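Local coordinates for protein putative aspartate aminotransferase (Thermus thermophilus, PDB 1IUG) that probably catalyses the pyridoxal 5'-phosphate-dependent transfer of amino groups between amino acids and 2-oxo acids, as class-V aminotransferases do, at residues Leu54-Ser59 against Ala216-Ala221; Ser163-Glu168 against Ala241-Val246. All coordinates share one frame; numbering follows the deposited sequence.

Interaction 1: residues Leu54-Ser59 against Ala216-Ala221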
loop_
_atom_site.group_PDB
_atom_site.type_symbol
_atom_site.label_atom_id
_atom_site.label_comp_id
_atom_site.label_asym_id
_atom_site.label_seq_id
_atom_site.Cartn_x
_atom_site.Cartn_y
_atom_site.Cartn_z
ATOM N N LEU A 54 11.940 1.781 -7.883
ATOM C CA LEU A 54 10.833 0.838 -7.784
ATOM C C LEU A 54 9.636 1.471 -7.073
ATOM O O LEU A 54 9.795 2.173 -6.071
ATOM C CB LEU A 54 11.284 -0.425 -7.046
ATOM C CG LEU A 54 12.389 -1.226 -7.745
ATOM C CD1 LEU A 54 12.847 -2.373 -6.867
ATOM C CD2 LEU A 54 11.890 -1.735 -9.089
ATOM N N ILE A 55 8.449 1.256 -7.635
ATOM C CA ILE A 55 7.207 1.775 -7.077
ATOM C C ILE A 55 6.528 0.676 -6.262
ATOM O O ILE A 55 6.190 -0.386 -6.793
ATOM C CB ILE A 55 6.245 2.233 -8.184
ATOM C CG1 ILE A 55 6.913 3.311 -9.045
ATOM C CG2 ILE A 55 4.934 2.731 -7.577
ATOM C CD1 ILE A 55 6.035 3.836 -10.154
ATOM N N LEU A 56 6.344 0.933 -4.970
ATOM C CA LEU A 56 5.713 -0.032 -4.072
ATOM C C LEU A 56 4.381 0.498 -3.568
ATOM O O LEU A 56 4.240 1.690 -3.289
ATOM C CB LEU A 56 6.619 -0.316 -2.873
ATOM C CG LEU A 56 8.065 -0.752 -3.141
ATOM C CD1 LEU A 56 8.755 -0.995 -1.815
ATOM C CD2 LEU A 56 8.116 -2.003 -4.000
ATOM N N THR A 57 3.404 -0.390 -3.459
ATOM C CA THR A 57 2.091 -0.004 -2.973
ATOM C C THR A 57 2.088 -0.152 -1.455
ATOM O O THR A 57 2.081 -1.261 -0.922
ATOM C CB THR A 57 0.983 -0.843 -3.645
ATOM O OG1 THR A 57 0.988 -0.569 -5.053
ATOM C CG2 THR A 57 -0.391 -0.488 -3.079
ATOM N N GLY A 58 2.170 0.987 -0.781
ATOM C CA GLY A 58 2.202 1.026 0.671
ATOM C C GLY A 58 2.743 2.380 1.101
ATOM O O GLY A 58 3.028 3.221 0.250
ATOM N N SER A 59 2.894 2.605 2.404
ATOM C CA SER A 59 3.401 3.888 2.880
ATOM C C SER A 59 4.924 3.980 2.783
ATOM O O SER A 59 5.594 3.023 2.386
ATOM C CB SER A 59 2.942 4.166 4.315
ATOM O OG SER A 59 3.608 3.326 5.243
ATOM N N ALA A 216 13.868 -8.107 -5.892
ATOM C CA ALA A 216 14.326 -8.839 -7.072
ATOM C C ALA A 216 13.184 -9.093 -8.049
ATOM O O ALA A 216 13.336 -8.835 -9.248
ATOM C CB ALA A 216 14.988 -10.150 -6.684
ATOM N N ARG A 217 12.047 -9.619 -7.591
ATOM C CA ARG A 217 11.007 -9.793 -8.591
ATOM C C ARG A 217 10.167 -8.578 -8.949
ATOM O O ARG A 217 9.498 -8.568 -9.977
ATOM C CB ARG A 217 10.291 -11.165 -8.597
ATOM C CG ARG A 217 8.775 -11.301 -8.344
ATOM C CD ARG A 217 8.262 -10.903 -6.995
ATOM N NE ARG A 217 7.770 -12.144 -6.380
ATOM C CZ ARG A 217 7.992 -12.523 -5.124
ATOM N NH1 ARG A 217 8.682 -11.757 -4.295
ATOM N NH2 ARG A 217 7.623 -13.730 -4.727
ATOM N N GLU A 218 10.300 -7.515 -8.162
ATOM C CA GLU A 218 9.624 -6.262 -8.478
ATOM C C GLU A 218 10.466 -5.650 -9.603
ATOM O O GLU A 218 9.927 -5.190 -10.602
ATOM C CB GLU A 218 9.590 -5.304 -7.280
ATOM C CG GLU A 218 8.456 -5.544 -6.293
ATOM C CD GLU A 218 7.072 -5.172 -6.826
ATOM O OE1 GLU A 218 6.917 -4.869 -8.033
ATOM O OE2 GLU A 218 6.119 -5.189 -6.018
ATOM N N LEU A 219 11.793 -5.702 -9.447
ATOM C CA LEU A 219 12.729 -5.167 -10.448
ATOM C C LEU A 219 12.503 -5.877 -11.775
ATOM O O LEU A 219 12.355 -5.239 -12.814
ATOM C CB LEU A 219 14.177 -5.368 -9.984
ATOM C CG LEU A 219 15.339 -4.623 -10.662
ATOM C CD1 LEU A 219 15.672 -5.225 -12.011
ATOM C CD2 LEU A 219 15.028 -3.142 -10.783
ATOM N N LYS A 220 12.450 -7.201 -11.710
ATOM C CA LYS A 220 12.220 -8.066 -12.865
ATOM C C LYS A 220 10.953 -7.606 -13.599
ATOM O O LYS A 220 10.968 -7.409 -14.816
ATOM C CB LYS A 220 12.076 -9.510 -12.350
ATOM C CG LYS A 220 12.061 -10.677 -13.351
ATOM C CD LYS A 220 10.923 -10.629 -14.362
ATOM C CE LYS A 220 10.942 -11.832 -15.315
ATOM N NZ LYS A 220 12.052 -12.800 -15.049
ATOM N N ALA A 221 9.877 -7.396 -12.843
ATOM C CA ALA A 221 8.598 -6.965 -13.402
ATOM C C ALA A 221 8.517 -5.486 -13.795
ATOM O O ALA A 221 8.001 -5.155 -14.865
ATOM C CB ALA A 221 7.468 -7.301 -12.435
#

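Interaction 2: residues Ser163-Glu168 against Ala241-Val246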
loop_
_atom_site.group_PDB
_atom_site.type_symbol
_atom_site.label_atom_id
_atom_site.label_comp_id
_atom_site.label_asym_id
_atom_site.label_seq_id
_atom_site.Cartn_x
_atom_site.Cartn_y
_atom_site.Cartn_z
ATOM N N SER A 163 12.624 15.113 1.495
ATOM C CA SER A 163 13.657 15.880 0.805
ATOM C C SER A 163 13.408 15.812 -0.708
ATOM O O SER A 163 13.712 16.760 -1.435
ATOM C CB SER A 163 15.067 15.398 1.162
ATOM O OG SER A 163 15.285 14.048 0.798
ATOM N N LEU A 164 12.807 14.714 -1.169
ATOM C CA LEU A 164 12.503 14.547 -2.591
ATOM C C LEU A 164 11.486 15.599 -3.036
ATOM O O LEU A 164 10.383 15.661 -2.497
ATOM C CB LEU A 164 11.941 13.149 -2.874
ATOM C CG LEU A 164 11.641 12.842 -4.350
ATOM C CD1 LEU A 164 12.938 12.747 -5.135
ATOM C CD2 LEU A 164 10.854 11.554 -4.478
ATOM N N LEU A 165 11.878 16.421 -4.012
ATOM C CA LEU A 165 11.036 17.493 -4.565
ATOM C C LEU A 165 10.793 18.647 -3.588
ATOM O O LEU A 165 9.925 19.495 -3.802
ATOM C CB LEU A 165 9.697 16.939 -5.067
ATOM C CG LEU A 165 9.393 17.213 -6.542
ATOM C CD1 LEU A 165 10.354 16.432 -7.415
ATOM C CD2 LEU A 165 7.958 16.834 -6.862
ATOM N N VAL A 166 11.573 18.671 -2.515
ATOM C CA VAL A 166 11.471 19.713 -1.505
ATOM C C VAL A 166 12.813 20.440 -1.487
ATOM O O VAL A 166 12.865 21.664 -1.459
ATOM C CB VAL A 166 11.166 19.106 -0.116
ATOM C CG1 VAL A 166 11.120 20.186 0.938
ATOM C CG2 VAL A 166 9.842 18.369 -0.156
ATOM N N GLY A 167 13.884 19.657 -1.553
ATOM C CA GLY A 167 15.234 20.187 -1.570
ATOM C C GLY A 167 16.055 19.414 -2.588
ATOM O O GLY A 167 15.544 18.502 -3.244
ATOM N N GLU A 168 17.321 19.788 -2.738
ATOM C CA GLU A 168 18.219 19.122 -3.677
ATOM C C GLU A 168 18.548 17.712 -3.214
ATOM O O GLU A 168 18.880 17.494 -2.045
ATOM C CB GLU A 168 19.521 19.912 -3.828
ATOM C CG GLU A 168 19.398 21.193 -4.646
ATOM C CD GLU A 168 19.192 20.936 -6.135
ATOM O OE1 GLU A 168 18.739 21.868 -6.835
ATOM O OE2 GLU A 168 19.496 19.818 -6.612
ATOM N N ALA A 241 1.639 12.629 -13.478
ATOM C CA ALA A 241 1.098 13.943 -13.837
ATOM C C ALA A 241 1.805 15.099 -13.124
ATOM O O ALA A 241 2.104 16.122 -13.740
ATOM C CB ALA A 241 -0.399 13.989 -13.546
ATOM N N VAL A 242 2.059 14.943 -11.825
ATOM C CA VAL A 242 2.738 15.982 -11.053
ATOM C C VAL A 242 4.196 16.133 -11.483
ATOM O O VAL A 242 4.672 17.251 -11.695
ATOM C CB VAL A 242 2.665 15.705 -9.525
ATOM C CG1 VAL A 242 3.609 16.623 -8.767
ATOM C CG2 VAL A 242 1.245 15.920 -9.028
ATOM N N LEU A 243 4.901 15.012 -11.612
ATOM C CA LEU A 243 6.302 15.048 -12.019
ATOM C C LEU A 243 6.482 15.664 -13.402
ATOM O O LEU A 243 7.463 16.362 -13.644
ATOM C CB LEU A 243 6.929 13.652 -11.972
ATOM C CG LEU A 243 7.206 13.105 -10.567
ATOM C CD1 LEU A 243 7.694 11.671 -10.655
ATOM C CD2 LEU A 243 8.226 13.986 -9.852
ATOM N N GLU A 244 5.531 15.418 -14.299
ATOM C CA GLU A 244 5.592 15.977 -15.648
ATOM C C GLU A 244 5.559 17.502 -15.637
ATOM O O GLU A 244 6.187 18.142 -16.475
ATOM C CB GLU A 244 4.446 15.451 -16.516
ATOM C CG GLU A 244 4.743 14.128 -17.195
ATOM C CD GLU A 244 3.565 13.602 -17.993
ATOM O OE1 GLU A 244 3.155 12.445 -17.751
ATOM O OE2 GLU A 244 3.054 14.340 -18.864
ATOM N N GLU A 245 4.833 18.074 -14.681
ATOM C CA GLU A 245 4.724 19.523 -14.572
ATOM C C GLU A 245 5.852 20.169 -13.765
ATOM O O GLU A 245 6.353 21.231 -14.134
ATOM C CB GLU A 245 3.375 19.914 -13.961
ATOM C CG GLU A 245 3.129 21.421 -13.986
ATOM C CD GLU A 245 1.875 21.837 -13.244
ATOM O OE1 GLU A 245 2.006 22.450 -12.161
ATOM O OE2 GLU A 245 0.763 21.565 -13.748
ATOM N N VAL A 246 6.260 19.518 -12.680
ATOM C CA VAL A 246 7.302 20.056 -11.810
ATOM C C VAL A 246 8.745 19.906 -12.290
ATOM O O VAL A 246 9.525 20.852 -12.194
ATOM C CB VAL A 246 7.177 19.484 -10.371
ATOM C CG1 VAL A 246 8.359 19.920 -9.513
ATOM C CG2 VAL A 246 5.880 19.957 -9.737
#

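Interaction 1: residues Leu54-Ser59 against Ala216-Ala221
Leu54 packs against both Leu219 and Glu218, crossing the Leu219 side chain at about a right angle. The CD2 methyl of Leu54 lies 3.8 Å from CD2 of Leu219 and equally near its CA, so one branch packs against both the helix backbone and a side chain. Leu219 carries CG anti to its own backbone N (chi1 -166°), which sets its CD2 beside the strand. Further along, Leu56 CD2 comes 4.2 Å from Glu218 CG, the methylene part of an acidic residue, while CD1 of Leu54 lies 4.4 Å from Glu218 CB. Glutamate suits this buried place because its chain supplies carbon to the leucines and its carboxylate finds donors: OE1 accepts from Gln222 NE2 and from Ala228 N. Gln222 NE2 also bonds to Ile55 O, tying the helix to strand 52-57, which pairs with strand 193-198 on its other side. Ser59 stands at the N-cap position of the next helix, and its OG bonds to the phosphate of the modified lysine at position 185. No hydrogen bond joins the two segments directly; hydrophobic packing holds their leucines, and polar links just beyond satisfy the buried carboxylate oxygen.

Interaction 2: residues Ser163-Glu168 against Ala241-Val246
A tight turn in the connection between strands 155-159 and 178-182 of the large sheet presents Leu165 to the last turns of helix 233-246, where Leu243 and Val246 meet it. The turn is a type II beta turn over Ser163-Val166: Val166 N bonds to Ser163 O at 3.1 Å, and Gly167 N bonds to the same Ser163 O at 2.9 Å, so two amides grip one carbonyl. Leu165 occupies the third position of the turn, with phi and psi of 69° and 13°, a left-handed conformation more often taken by glycine. In this conformation the CB of Leu165 points toward the helix.

Both methyls of Leu165 are used. Its CD1 lies 4.1 Å from Leu243 CD2, with the two side chains meeting at a slant, while CD2 of Leu165 comes 4.1 Å from Val246 CG1 in a tip-to-tip approach. Leu165 CD2 is also 4.1 Å from Leu243 CD2, which places that one methyl against both partners. Leu243 and Val246 are three residues apart, hence on the same side of the helix; the longer leucine extends a branch to the turn, and the compact valine offers CG1, held anti to its backbone N (chi1 173°).

Around this trio the packing stays largely aliphatic: Leu165 also touches Leu187 and Leu250, and Leu243 rests on Leu42 and Leu43 of helix 30-47. His253, from helix 250-270, packs on Val246 and makes a weak hydrogen bond to Leu165 O. Branched aliphatic residues suit it by shape, their side chains carrying no polar group that needs a partner. The result is a loop-to-helix junction in the core of the large domain, consistent with the fold type I architecture of pyridoxal-phosphate enzymes, in which helices pack around a mostly parallel seven-stranded sheet.

Both contacts are buried, but interaction 1 lies farther out, about 18 Å from the centre of the chain against about 12 Å for interaction 2; their own centres are about 20 Å apart and they do not touch. Their helices, 215-222 and 233-246, follow one another in the chain, and helix 30-47 borders both, with Leu43 touching Ile55 in one and Leu243 in the other. Interaction 1 joins a sheet strand to a helix and mixes leucines with a glutamate, near the second subunit, whose Tyr212 bonds to Ser59 N. Interaction 2 joins a turn to a helix by aliphatic packing alone, and the second subunit does not touch its segments.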